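Local coordinates for protein chitooligosaccharidolytic beta-N-acetylglucosaminidase (Ostrinia furnacalis, PDB 3NSN) that hydrolyses chitooligosaccharides, releasing one beta-linked N-acetylglucosamine at a time from the non-reducing end and preferring shorter substrates, at residues I192-A197 / A499-E504; A451-C456 / N466-P471; I422-T427 / R443-N448. One frame throughout, in Å; residues are numbered along the deposited sequence.

Contact 1: I192-A197 / A499-E504. With TMX (2-deoxy-2-(trimethylammonio)-beta-D-glucopyranose), chain B.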
loop_
_atom_site.group_PDB
_atom_site.type_symbol
_atom_site.label_atom_id
_atom_site.label_comp_id
_atom_site.label_asym_id
_atom_site.label_seq_id
_atom_site.Cartn_x
_atom_site.Cartn_y
_atom_site.Cartn_z
ATOM N N ILE A 192 14.654 5.124 -10.379
ATOM C CA ILE A 192 13.975 4.140 -9.597
ATOM C C ILE A 192 14.347 2.791 -10.144
ATOM O O ILE A 192 14.334 2.603 -11.321
ATOM C CB ILE A 192 12.462 4.321 -9.657
ATOM C CG1 ILE A 192 12.059 5.653 -9.019
ATOM C CG2 ILE A 192 11.775 3.198 -9.017
ATOM C CD1 ILE A 192 10.687 5.899 -9.097
ATOM N N LEU A 193 14.691 1.881 -9.261
ATOM C CA LEU A 193 14.925 0.516 -9.624
ATOM C C LEU A 193 13.672 -0.332 -9.357
ATOM O O LEU A 193 13.147 -0.357 -8.302
ATOM C CB LEU A 193 16.109 -0.045 -8.878
ATOM C CG LEU A 193 16.486 -1.478 -9.182
ATOM C CD1 LEU A 193 17.808 -1.797 -8.744
ATOM C CD2 LEU A 193 15.562 -2.425 -8.521
ATOM N N LEU A 194 13.203 -1.030 -10.358
ATOM C CA LEU A 194 12.073 -1.896 -10.196
ATOM C C LEU A 194 12.406 -3.351 -10.438
ATOM O O LEU A 194 12.833 -3.718 -11.475
ATOM C CB LEU A 194 10.991 -1.479 -11.149
ATOM C CG LEU A 194 9.696 -2.197 -10.945
ATOM C CD1 LEU A 194 9.205 -1.854 -9.587
ATOM C CD2 LEU A 194 8.740 -1.784 -11.980
ATOM N N ASP A 195 12.178 -4.164 -9.439
ATOM C CA ASP A 195 12.486 -5.551 -9.531
ATOM C C ASP A 195 11.259 -6.319 -10.005
ATOM O O ASP A 195 10.263 -6.447 -9.340
ATOM C CB ASP A 195 13.076 -6.021 -8.219
ATOM C CG ASP A 195 13.069 -7.508 -8.045
ATOM O OD1 ASP A 195 13.334 -7.944 -6.973
ATOM O OD2 ASP A 195 12.817 -8.259 -8.944
ATOM N N THR A 196 11.336 -6.791 -11.216
ATOM C CA THR A 196 10.198 -7.486 -11.770
ATOM C C THR A 196 10.352 -8.982 -11.858
ATOM O O THR A 196 9.666 -9.590 -12.619
ATOM C CB THR A 196 9.698 -6.875 -13.119
ATOM O OG1 THR A 196 10.636 -7.086 -14.151
ATOM C CG2 THR A 196 9.468 -5.437 -13.008
ATOM N N ALA A 197 11.289 -9.535 -11.111
ATOM C CA ALA A 197 11.607 -10.948 -11.139
ATOM C C ALA A 197 11.193 -11.691 -9.880
ATOM O O ALA A 197 10.782 -12.799 -9.913
ATOM C CB ALA A 197 13.075 -11.137 -11.439
ATOM N N ALA A 499 16.221 5.202 -6.103
ATOM C CA ALA A 499 15.421 4.487 -5.137
ATOM C C ALA A 499 15.218 3.045 -5.539
ATOM O O ALA A 499 14.849 2.768 -6.614
ATOM C CB ALA A 499 14.125 5.116 -4.976
ATOM N N ALA A 500 15.436 2.139 -4.635
ATOM C CA ALA A 500 15.294 0.743 -4.953
ATOM C C ALA A 500 14.061 0.064 -4.403
ATOM O O ALA A 500 13.838 0.056 -3.256
ATOM C CB ALA A 500 16.487 0.008 -4.539
ATOM N N LEU A 501 13.288 -0.522 -5.276
ATOM C CA LEU A 501 12.202 -1.374 -4.878
ATOM C C LEU A 501 12.442 -2.797 -5.331
ATOM O O LEU A 501 12.107 -3.203 -6.425
ATOM C CB LEU A 501 10.902 -0.836 -5.423
ATOM C CG LEU A 501 9.624 -1.579 -5.176
ATOM C CD1 LEU A 501 9.456 -1.835 -3.780
ATOM C CD2 LEU A 501 8.494 -0.796 -5.716
ATOM N N TRP A 502 13.051 -3.548 -4.456
ATOM C CA TRP A 502 13.191 -4.964 -4.599
ATOM C C TRP A 502 11.796 -5.540 -4.255
ATOM O O TRP A 502 11.078 -4.990 -3.486
ATOM C CB TRP A 502 14.265 -5.462 -3.689
ATOM C CG TRP A 502 15.555 -4.864 -3.961
ATOM C CD1 TRP A 502 16.144 -3.957 -3.252
ATOM C CD2 TRP A 502 16.422 -5.163 -5.033
ATOM N NE1 TRP A 502 17.294 -3.593 -3.795
ATOM C CE2 TRP A 502 17.513 -4.344 -4.897
ATOM C CE3 TRP A 502 16.376 -6.039 -6.105
ATOM C CZ2 TRP A 502 18.585 -4.381 -5.771
ATOM C CZ3 TRP A 502 17.406 -6.055 -6.984
ATOM C CH2 TRP A 502 18.506 -5.251 -6.814
ATOM N N SER A 503 11.465 -6.639 -4.873
ATOM C CA SER A 503 10.128 -7.122 -4.885
ATOM C C SER A 503 9.768 -8.432 -4.204
ATOM O O SER A 503 8.786 -9.024 -4.509
ATOM C CB SER A 503 9.623 -7.063 -6.300
ATOM O OG SER A 503 9.756 -5.811 -6.825
ATOM N N GLU A 504 10.582 -8.837 -3.271
ATOM C CA GLU A 504 10.337 -10.027 -2.533
ATOM C C GLU A 504 8.988 -9.864 -1.873
ATOM O O GLU A 504 8.298 -10.784 -1.724
ATOM C CB GLU A 504 11.420 -10.283 -1.509
ATOM C CG GLU A 504 12.735 -10.749 -2.084
ATOM C CD GLU A 504 13.717 -9.637 -2.406
ATOM O OE1 GLU A 504 13.343 -8.520 -2.557
ATOM O OE2 GLU A 504 14.862 -9.928 -2.559
HETATM C C1 TMX B . 20.038 -7.633 -1.275
HETATM C C2 TMX B . 20.279 -7.800 -2.819
HETATM N N2 TMX B . 21.187 -6.765 -3.423
HETATM C C3 TMX B . 18.931 -8.005 -3.593
HETATM O O3 TMX B . 18.995 -9.206 -4.385
HETATM C C4 TMX B . 17.720 -8.080 -2.660
HETATM O O4 TMX B . 16.531 -8.131 -3.458
HETATM C C5 TMX B . 17.699 -6.847 -1.745
HETATM O O5 TMX B . 18.924 -6.732 -0.951
HETATM C C6 TMX B . 16.506 -6.888 -0.795
HETATM O O6 TMX B . 16.429 -5.639 -0.096
HETATM C C7 TMX B . 22.555 -6.896 -2.907
HETATM C C8 TMX B . 20.774 -5.374 -3.177
HETATM C C9 TMX B . 21.288 -6.932 -4.885
#
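The carboxylate of Asp195 is gripped at both oxygens. Its OD1 takes the backbone N of Ser503 at 3.1 Å, the donor standing 50° above the carboxylate plane, and the same oxygen is salt-bridged to Arg198. OD2 accepts from the N of Ala197, nearly along the C-O axis, which closes an Asx turn just where strand 189-195 ends. The backbone of Asp195 is held as well: Ser503 OG donates to Asp195 O at 2.6 Å, on a lone pair in the carbonyl plane, and is itself hydrogen-bonded to Tyr201. With its CG set opposite the backbone N (chi1 163°), Asp195 extends toward 499-504, and OD1 comes to 3.7 Å from Trp502 CE3, at the edge of the indole. One face of that indole carries Leu193 CD2, 4.2 Å from the centroid of the six-membered ring and almost on the normal, a CH-pi contact. The opposite face receives the sugar TMX, whose O4 and C5 lie over it. Glu504 OE2 accepts a hydrogen bond from TMX O4 at 2.6 Å, one of several bonds to this sugar. Behind these groups the strands run parallel, with Leu193 N bonded to Ala499 O at 2.8 Å and Leu501 N to Leu193 O at 3.0 Å. They are the first and last strands of the eight-stranded barrel, which close it edge to edge. Ile192, Leu194 and Leu501 face outward onto helices 203-215 and 511-515, while Leu193 reaches His222 of strand 220-224.

Contact 2: A451-C456 / N466-P471. With TMX (2-deoxy-2-(trimethylammonio)-beta-D-glucopyranose), chain B; NAG (2-acetamido-2-deoxy-beta-D-glucopyranose), chain C.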
loop_
_atom_site.group_PDB
_atom_site.type_symbol
_atom_site.label_atom_id
_atom_site.label_comp_id
_atom_site.label_asym_id
_atom_site.label_seq_id
_atom_site.Cartn_x
_atom_site.Cartn_y
_atom_site.Cartn_z
ATOM N N ALA A 451 18.883 4.638 3.392
ATOM C CA ALA A 451 18.014 5.712 2.992
ATOM C C ALA A 451 17.136 5.497 1.757
ATOM O O ALA A 451 16.120 6.156 1.580
ATOM C CB ALA A 451 18.805 6.960 2.828
ATOM N N LEU A 452 17.593 4.610 0.897
ATOM C CA LEU A 452 17.044 4.415 -0.405
ATOM C C LEU A 452 16.529 3.048 -0.780
ATOM O O LEU A 452 16.232 2.808 -1.913
ATOM C CB LEU A 452 18.058 4.910 -1.410
ATOM C CG LEU A 452 17.995 6.301 -2.038
ATOM C CD1 LEU A 452 16.983 7.227 -1.527
ATOM C CD2 LEU A 452 19.321 6.937 -2.108
ATOM N N TYR A 453 16.418 2.165 0.175
ATOM C CA TYR A 453 15.787 0.907 -0.053
ATOM C C TYR A 453 14.318 0.982 0.350
ATOM O O TYR A 453 13.987 0.932 1.487
ATOM C CB TYR A 453 16.542 -0.206 0.662
ATOM C CG TYR A 453 17.617 -0.812 -0.168
ATOM C CD1 TYR A 453 17.841 -2.154 -0.158
ATOM C CD2 TYR A 453 18.368 -0.045 -1.009
ATOM C CE1 TYR A 453 18.792 -2.702 -0.905
ATOM C CE2 TYR A 453 19.295 -0.591 -1.772
ATOM C CZ TYR A 453 19.506 -1.919 -1.722
ATOM O OH TYR A 453 20.434 -2.447 -2.507
ATOM N N PHE A 454 13.461 1.105 -0.654
ATOM C CA PHE A 454 12.030 1.270 -0.502
ATOM C C PHE A 454 11.254 0.065 0.018
ATOM O O PHE A 454 10.188 0.202 0.509
ATOM C CB PHE A 454 11.418 1.906 -1.727
ATOM C CG PHE A 454 11.600 3.397 -1.811
ATOM C CD1 PHE A 454 12.568 4.056 -1.085
ATOM C CD2 PHE A 454 10.865 4.124 -2.669
ATOM C CE1 PHE A 454 12.721 5.396 -1.204
ATOM C CE2 PHE A 454 11.035 5.444 -2.766
ATOM C CZ PHE A 454 11.952 6.068 -2.057
ATOM N N ASP A 455 11.851 -1.108 -0.112
ATOM C CA ASP A 455 11.361 -2.355 0.395
ATOM C C ASP A 455 11.409 -2.591 1.892
ATOM O O ASP A 455 10.631 -3.335 2.401
ATOM C CB ASP A 455 11.963 -3.514 -0.351
ATOM C CG ASP A 455 13.432 -3.572 -0.235
ATOM O OD1 ASP A 455 14.089 -2.554 -0.339
ATOM O OD2 ASP A 455 13.916 -4.638 -0.057
ATOM N N CYS A 456 12.321 -1.922 2.584
ATOM C CA CYS A 456 12.577 -2.156 3.995
ATOM C C CYS A 456 11.406 -1.874 4.907
ATOM O O CYS A 456 10.611 -1.056 4.625
ATOM C CB CYS A 456 13.750 -1.302 4.486
ATOM S SG CYS A 456 15.333 -1.265 3.568
ATOM N N ASN A 466 10.767 -9.106 11.077
ATOM C CA ASN A 466 10.698 -8.057 10.090
ATOM C C ASN A 466 11.734 -8.288 9.024
ATOM O O ASN A 466 12.605 -9.057 9.237
ATOM C CB ASN A 466 10.870 -6.691 10.766
ATOM C CG ASN A 466 9.613 -6.216 11.488
ATOM O OD1 ASN A 466 9.539 -6.265 12.660
ATOM N ND2 ASN A 466 8.656 -5.773 10.764
ATOM N N ASN A 467 11.633 -7.634 7.879
ATOM C CA ASN A 467 12.618 -7.841 6.794
ATOM C C ASN A 467 14.040 -7.294 7.056
ATOM O O ASN A 467 14.254 -6.539 7.964
ATOM C CB ASN A 467 12.091 -7.483 5.411
ATOM C CG ASN A 467 11.842 -6.009 5.216
ATOM O OD1 ASN A 467 12.512 -5.175 5.753
ATOM N ND2 ASN A 467 10.856 -5.709 4.437
ATOM N N TRP A 468 15.000 -7.684 6.253
ATOM C CA TRP A 468 16.400 -7.544 6.617
ATOM C C TRP A 468 16.881 -6.166 6.903
ATOM O O TRP A 468 17.692 -6.010 7.730
ATOM C CB TRP A 468 17.337 -8.179 5.602
ATOM C CG TRP A 468 17.573 -7.357 4.428
ATOM C CD1 TRP A 468 16.794 -7.272 3.364
ATOM C CD2 TRP A 468 18.653 -6.472 4.198
ATOM N NE1 TRP A 468 17.291 -6.418 2.475
ATOM C CE2 TRP A 468 18.452 -5.910 2.956
ATOM C CE3 TRP A 468 19.780 -6.109 4.915
ATOM C CZ2 TRP A 468 19.329 -5.008 2.411
ATOM C CZ3 TRP A 468 20.645 -5.224 4.368
ATOM C CH2 TRP A 468 20.413 -4.677 3.148
ATOM N N CYS A 469 16.360 -5.187 6.185
ATOM C CA CYS A 469 16.808 -3.826 6.242
ATOM C C CYS A 469 15.870 -2.883 6.992
ATOM O O CYS A 469 15.918 -1.692 6.834
ATOM C CB CYS A 469 17.157 -3.325 4.838
ATOM S SG CYS A 469 15.890 -3.240 3.636
ATOM N N SER A 470 15.009 -3.461 7.816
ATOM C CA SER A 470 14.077 -2.715 8.596
ATOM C C SER A 470 14.872 -1.844 9.558
ATOM O O SER A 470 15.992 -2.181 9.868
ATOM C CB SER A 470 13.159 -3.637 9.372
ATOM O OG SER A 470 12.281 -4.307 8.540
ATOM N N PRO A 471 14.356 -0.702 9.981
ATOM C CA PRO A 471 12.992 -0.202 9.820
ATOM C C PRO A 471 12.571 0.433 8.478
ATOM O O PRO A 471 13.336 0.579 7.607
ATOM C CB PRO A 471 12.937 0.862 10.904
ATOM C CG PRO A 471 14.286 1.413 10.893
ATOM C CD PRO A 471 15.209 0.287 10.646
HETATM C C1 TMX B . 20.038 -7.633 -1.275
HETATM C C2 TMX B . 20.279 -7.800 -2.819
HETATM N N2 TMX B . 21.187 -6.765 -3.423
HETATM C C3 TMX B . 18.931 -8.005 -3.593
HETATM O O3 TMX B . 18.995 -9.206 -4.385
HETATM C C4 TMX B . 17.720 -8.080 -2.660
HETATM O O4 TMX B . 16.531 -8.131 -3.458
HETATM C C5 TMX B . 17.699 -6.847 -1.745
HETATM O O5 TMX B . 18.924 -6.732 -0.951
HETATM C C6 TMX B . 16.506 -6.888 -0.795
HETATM O O6 TMX B . 16.429 -5.639 -0.096
HETATM C C7 TMX B . 22.555 -6.896 -2.907
HETATM C C8 TMX B . 20.774 -5.374 -3.177
HETATM C C9 TMX B . 21.288 -6.932 -4.885
HETATM C C1 NAG C . 19.766 -10.706 3.096
HETATM C C2 NAG C . 18.445 -10.726 2.310
HETATM C C3 NAG C . 18.664 -10.309 0.843
HETATM C C4 NAG C . 19.529 -9.038 0.700
HETATM C C5 NAG C . 20.775 -9.153 1.593
HETATM C C6 NAG C . 21.534 -7.832 1.639
HETATM C C7 NAG C . 16.838 -12.457 3.114
HETATM C C8 NAG C . 16.210 -11.366 3.967
HETATM N N2 NAG C . 17.890 -12.090 2.355
HETATM O O3 NAG C . 17.396 -10.103 0.183
HETATM O O4 NAG C . 19.905 -8.956 -0.680
HETATM O O5 NAG C . 20.396 -9.432 2.950
HETATM O O6 NAG C . 22.808 -8.057 2.226
HETATM O O7 NAG C . 16.384 -13.604 3.151
#
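Trp468 brings the edge of its indole toward Tyr453, with CZ2 at 4.1 Å from Tyr453 CE1, the two side chains crossing at a slant. One face of the indole lies under the sugar NAG, whose O5 stands 3.6 Å above the ring plane; CB of Cys469 sits over the centre of the other face, because Trp468 CG lies between its backbone N and carbonyl carbon (chi1 80°). At the edge, Trp468 NE1 gives an almost straight bond (169°) to TMX O6 at 2.8 Å. That hydroxyl donates to Asp455 OD2 at 2.7 Å, so the two segments share it. The edge of Tyr453 meets the trimethylammonium group, with OH 3.0 Å from TMX C8. Trp468, essential for chitooligosaccharide binding, thus touches both sugars. Covalently, the loops are tied by the disulfide Cys456 SG to Cys469 SG. Beside it, Asn467 ND2 donates to Asp455 O at 3.1 Å, a bent bond, and also bonds Gln505. Asn466 ND2 reaches across the dimer interface to the backbone O of Tyr472 of the second subunit. The 451-456 segment leaves helix 449-452 along barrel strand 494-501, where Phe454 packs on Ala499, and Leu452 and Phe454 meet helices 475-480 and 518-528.

Contact 3: I422-T427 / R443-N448. With TMX (2-deoxy-2-(trimethylammonio)-beta-D-glucopyranose), chain B; NAG (2-acetamido-2-deoxy-beta-D-glucopyranose), chain C.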
loop_
_atom_site.group_PDB
_atom_site.type_symbol
_atom_site.label_atom_id
_atom_site.label_comp_id
_atom_site.label_asym_id
_atom_site.label_seq_id
_atom_site.Cartn_x
_atom_site.Cartn_y
_atom_site.Cartn_z
ATOM N N ILE A 422 30.559 2.194 -14.180
ATOM C CA ILE A 422 29.882 2.983 -13.165
ATOM C C ILE A 422 29.513 2.069 -12.000
ATOM O O ILE A 422 29.096 0.976 -12.194
ATOM C CB ILE A 422 28.627 3.580 -13.761
ATOM C CG1 ILE A 422 28.969 4.515 -14.892
ATOM C CG2 ILE A 422 27.692 4.171 -12.707
ATOM C CD1 ILE A 422 27.824 4.877 -15.678
ATOM N N ILE A 423 29.687 2.522 -10.792
ATOM C CA ILE A 423 29.396 1.721 -9.647
ATOM C C ILE A 423 28.169 2.191 -8.860
ATOM O O ILE A 423 28.057 3.341 -8.487
ATOM C CB ILE A 423 30.588 1.677 -8.694
ATOM C CG1 ILE A 423 31.905 1.507 -9.438
ATOM C CG2 ILE A 423 30.424 0.632 -7.670
ATOM C CD1 ILE A 423 32.133 0.193 -9.985
ATOM N N GLN A 424 27.275 1.254 -8.610
ATOM C CA GLN A 424 26.062 1.521 -7.900
ATOM C C GLN A 424 26.252 1.137 -6.477
ATOM O O GLN A 424 26.528 0.043 -6.178
ATOM C CB GLN A 424 24.877 0.820 -8.534
ATOM C CG GLN A 424 23.542 1.104 -7.871
ATOM C CD GLN A 424 22.302 0.898 -8.735
ATOM O OE1 GLN A 424 22.285 0.203 -9.718
ATOM N NE2 GLN A 424 21.255 1.532 -8.323
ATOM N N VAL A 425 26.110 2.108 -5.603
ATOM C CA VAL A 425 26.348 1.944 -4.204
ATOM C C VAL A 425 25.074 1.628 -3.418
ATOM O O VAL A 425 24.189 2.401 -3.392
ATOM C CB VAL A 425 26.925 3.247 -3.632
ATOM C CG1 VAL A 425 27.126 3.117 -2.224
ATOM C CG2 VAL A 425 28.177 3.587 -4.280
ATOM N N TRP A 426 25.032 0.478 -2.786
ATOM C CA TRP A 426 23.947 0.076 -1.889
ATOM C C TRP A 426 24.410 -0.065 -0.438
ATOM O O TRP A 426 23.715 -0.558 0.392
ATOM C CB TRP A 426 23.239 -1.195 -2.369
ATOM C CG TRP A 426 24.085 -2.404 -2.366
ATOM C CD1 TRP A 426 25.029 -2.699 -3.233
ATOM C CD2 TRP A 426 24.052 -3.478 -1.445
ATOM N NE1 TRP A 426 25.627 -3.850 -2.924
ATOM C CE2 TRP A 426 25.041 -4.366 -1.821
ATOM C CE3 TRP A 426 23.286 -3.771 -0.335
ATOM C CZ2 TRP A 426 25.290 -5.513 -1.144
ATOM C CZ3 TRP A 426 23.537 -4.906 0.336
ATOM C CH2 TRP A 426 24.526 -5.767 -0.061
ATOM N N THR A 427 25.614 0.365 -0.158
ATOM C CA THR A 427 26.140 0.364 1.209
ATOM C C THR A 427 25.553 1.534 1.947
ATOM O O THR A 427 24.852 2.279 1.389
ATOM C CB THR A 427 27.659 0.571 1.277
ATOM O OG1 THR A 427 28.011 1.806 0.678
ATOM C CG2 THR A 427 28.410 -0.499 0.610
ATOM N N ARG A 443 32.869 6.763 -11.041
ATOM C CA ARG A 443 31.593 7.434 -10.997
ATOM C C ARG A 443 30.580 6.598 -10.225
ATOM O O ARG A 443 30.615 5.419 -10.263
ATOM C CB ARG A 443 31.113 7.770 -12.365
ATOM C CG ARG A 443 32.086 8.509 -13.165
ATOM C CD ARG A 443 32.497 7.722 -14.270
ATOM N NE ARG A 443 31.809 8.091 -15.466
ATOM C CZ ARG A 443 31.665 7.307 -16.513
ATOM N NH1 ARG A 443 32.166 6.114 -16.520
ATOM N NH2 ARG A 443 31.023 7.747 -17.552
ATOM N N LEU A 444 29.681 7.219 -9.517
ATOM C CA LEU A 444 28.768 6.469 -8.713
ATOM C C LEU A 444 27.285 6.791 -8.891
ATOM O O LEU A 444 26.925 7.872 -9.269
ATOM C CB LEU A 444 29.114 6.655 -7.269
ATOM C CG LEU A 444 30.490 6.362 -6.756
ATOM C CD1 LEU A 444 30.436 6.723 -5.367
ATOM C CD2 LEU A 444 30.775 4.942 -6.869
ATOM N N ILE A 445 26.445 5.816 -8.601
ATOM C CA ILE A 445 25.036 6.018 -8.445
ATOM C C ILE A 445 24.697 5.619 -7.021
ATOM O O ILE A 445 24.953 4.524 -6.634
ATOM C CB ILE A 445 24.199 5.182 -9.411
ATOM C CG1 ILE A 445 24.479 5.560 -10.841
ATOM C CG2 ILE A 445 22.777 5.297 -9.060
ATOM C CD1 ILE A 445 24.012 4.604 -11.822
ATOM N N MET A 446 24.125 6.537 -6.257
ATOM C CA MET A 446 23.795 6.273 -4.880
ATOM C C MET A 446 22.457 5.613 -4.647
ATOM O O MET A 446 21.437 6.154 -4.937
ATOM C CB MET A 446 23.816 7.547 -4.061
ATOM C CG MET A 446 25.133 8.207 -3.928
ATOM S SD MET A 446 26.383 7.243 -3.169
ATOM C CE MET A 446 25.487 6.453 -1.908
ATOM N N SER A 447 22.517 4.435 -4.079
ATOM C CA SER A 447 21.358 3.689 -3.638
ATOM C C SER A 447 21.548 3.179 -2.228
ATOM O O SER A 447 21.255 2.073 -1.946
ATOM C CB SER A 447 21.045 2.550 -4.597
ATOM O OG SER A 447 20.588 3.053 -5.785
ATOM N N ASN A 448 22.046 4.002 -1.338
ATOM C CA ASN A 448 22.403 3.495 -0.057
ATOM C C ASN A 448 21.236 2.908 0.706
ATOM O O ASN A 448 20.192 3.456 0.773
ATOM C CB ASN A 448 23.242 4.504 0.738
ATOM C CG ASN A 448 22.667 5.856 0.773
ATOM O OD1 ASN A 448 22.469 6.482 -0.219
ATOM N ND2 ASN A 448 22.442 6.328 1.948
HETATM C C1 TMX B . 20.038 -7.633 -1.275
HETATM C C2 TMX B . 20.279 -7.800 -2.819
HETATM N N2 TMX B . 21.187 -6.765 -3.423
HETATM C C3 TMX B . 18.931 -8.005 -3.593
HETATM O O3 TMX B . 18.995 -9.206 -4.385
HETATM C C4 TMX B . 17.720 -8.080 -2.660
HETATM O O4 TMX B . 16.531 -8.131 -3.458
HETATM C C5 TMX B . 17.699 -6.847 -1.745
HETATM O O5 TMX B . 18.924 -6.732 -0.951
HETATM C C6 TMX B . 16.506 -6.888 -0.795
HETATM O O6 TMX B . 16.429 -5.639 -0.096
HETATM C C7 TMX B . 22.555 -6.896 -2.907
HETATM C C8 TMX B . 20.774 -5.374 -3.177
HETATM C C9 TMX B . 21.288 -6.932 -4.885
HETATM C C1 NAG C . 19.766 -10.706 3.096
HETATM C C2 NAG C . 18.445 -10.726 2.310
HETATM C C3 NAG C . 18.664 -10.309 0.843
HETATM C C4 NAG C . 19.529 -9.038 0.700
HETATM C C5 NAG C . 20.775 -9.153 1.593
HETATM C C6 NAG C . 21.534 -7.832 1.639
HETATM C C7 NAG C . 16.838 -12.457 3.114
HETATM C C8 NAG C . 16.210 -11.366 3.967
HETATM N N2 NAG C . 17.890 -12.090 2.355
HETATM O O3 NAG C . 17.396 -10.103 0.183
HETATM O O4 NAG C . 19.905 -8.956 -0.680
HETATM O O5 NAG C . 20.396 -9.432 2.950
HETATM O O6 NAG C . 22.808 -8.057 2.226
HETATM O O7 NAG C . 16.384 -13.604 3.151
#
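Val425 forms the apolar centre, its two methyls divided between neighbours on the parallel strand: CG1 meets Met446 CE at 3.7 Å, the side chains running alongside each other, and CG2 meets Leu444 CD2 at 3.9 Å. The bends at chi2 and chi3 of Met446 fold its methyl back over Val425. Leu444 CD2 also touches Ile423 CB at 3.7 Å, and helix 432-439 covers this face through Ile434 and Leu438. On the other face of the sheet, Ile422 CG2 packs against Ile445 CD1. Ile422 CG1 lies over a face of the Arg443 guanidinium, whose NH1 is bonded to Lys418 O. Toward the C-terminal ends the contact turns polar. Extended beyond CG, Gln424 brings NE2 to Ser447 OG at 3.0 Å, with the oxygen in its amide plane. Gln424 OE1 bonds His341, and Glu498 takes both Gln424 NE2, through its carboxylate, and Ser447 OG, through its carbonyl. Trp426, anchored through NE1 to Thr403 O, presents a ring face to TMX C7, 3.5 Å above its plane. Strand 421-425, helix 432-439 and strand 444-446 make a beta-alpha-beta crossover of the TIM barrel, with the sugar site at the C-terminal ends of its strands, as is usual for this fold.

How the contacts relate
The three contacts converge on one sugar, TMX, at the mouth of the barrel. Contact 1 closes the barrel between its first and last strands, and contact 3 joins the sixth and seventh; the neighbouring strands 444-446 and 494-501 link the two, whose centres are 15 Å apart. Contact 2, centred 12 Å from contact 1, docks on strand 494-501 through probable hydrogen bonds, Phe454 N to Ala500 O at 2.8 Å and Ala500 N to Leu452 O at 2.9 Å. Its Tyr453 packs against both Trp502 of contact 1 and Trp426 of contact 3. Trp468 extends this aromatic lining to NAG, while Glu346, a probable active-site residue, lies about 4 Å from Trp426, side chain to side chain.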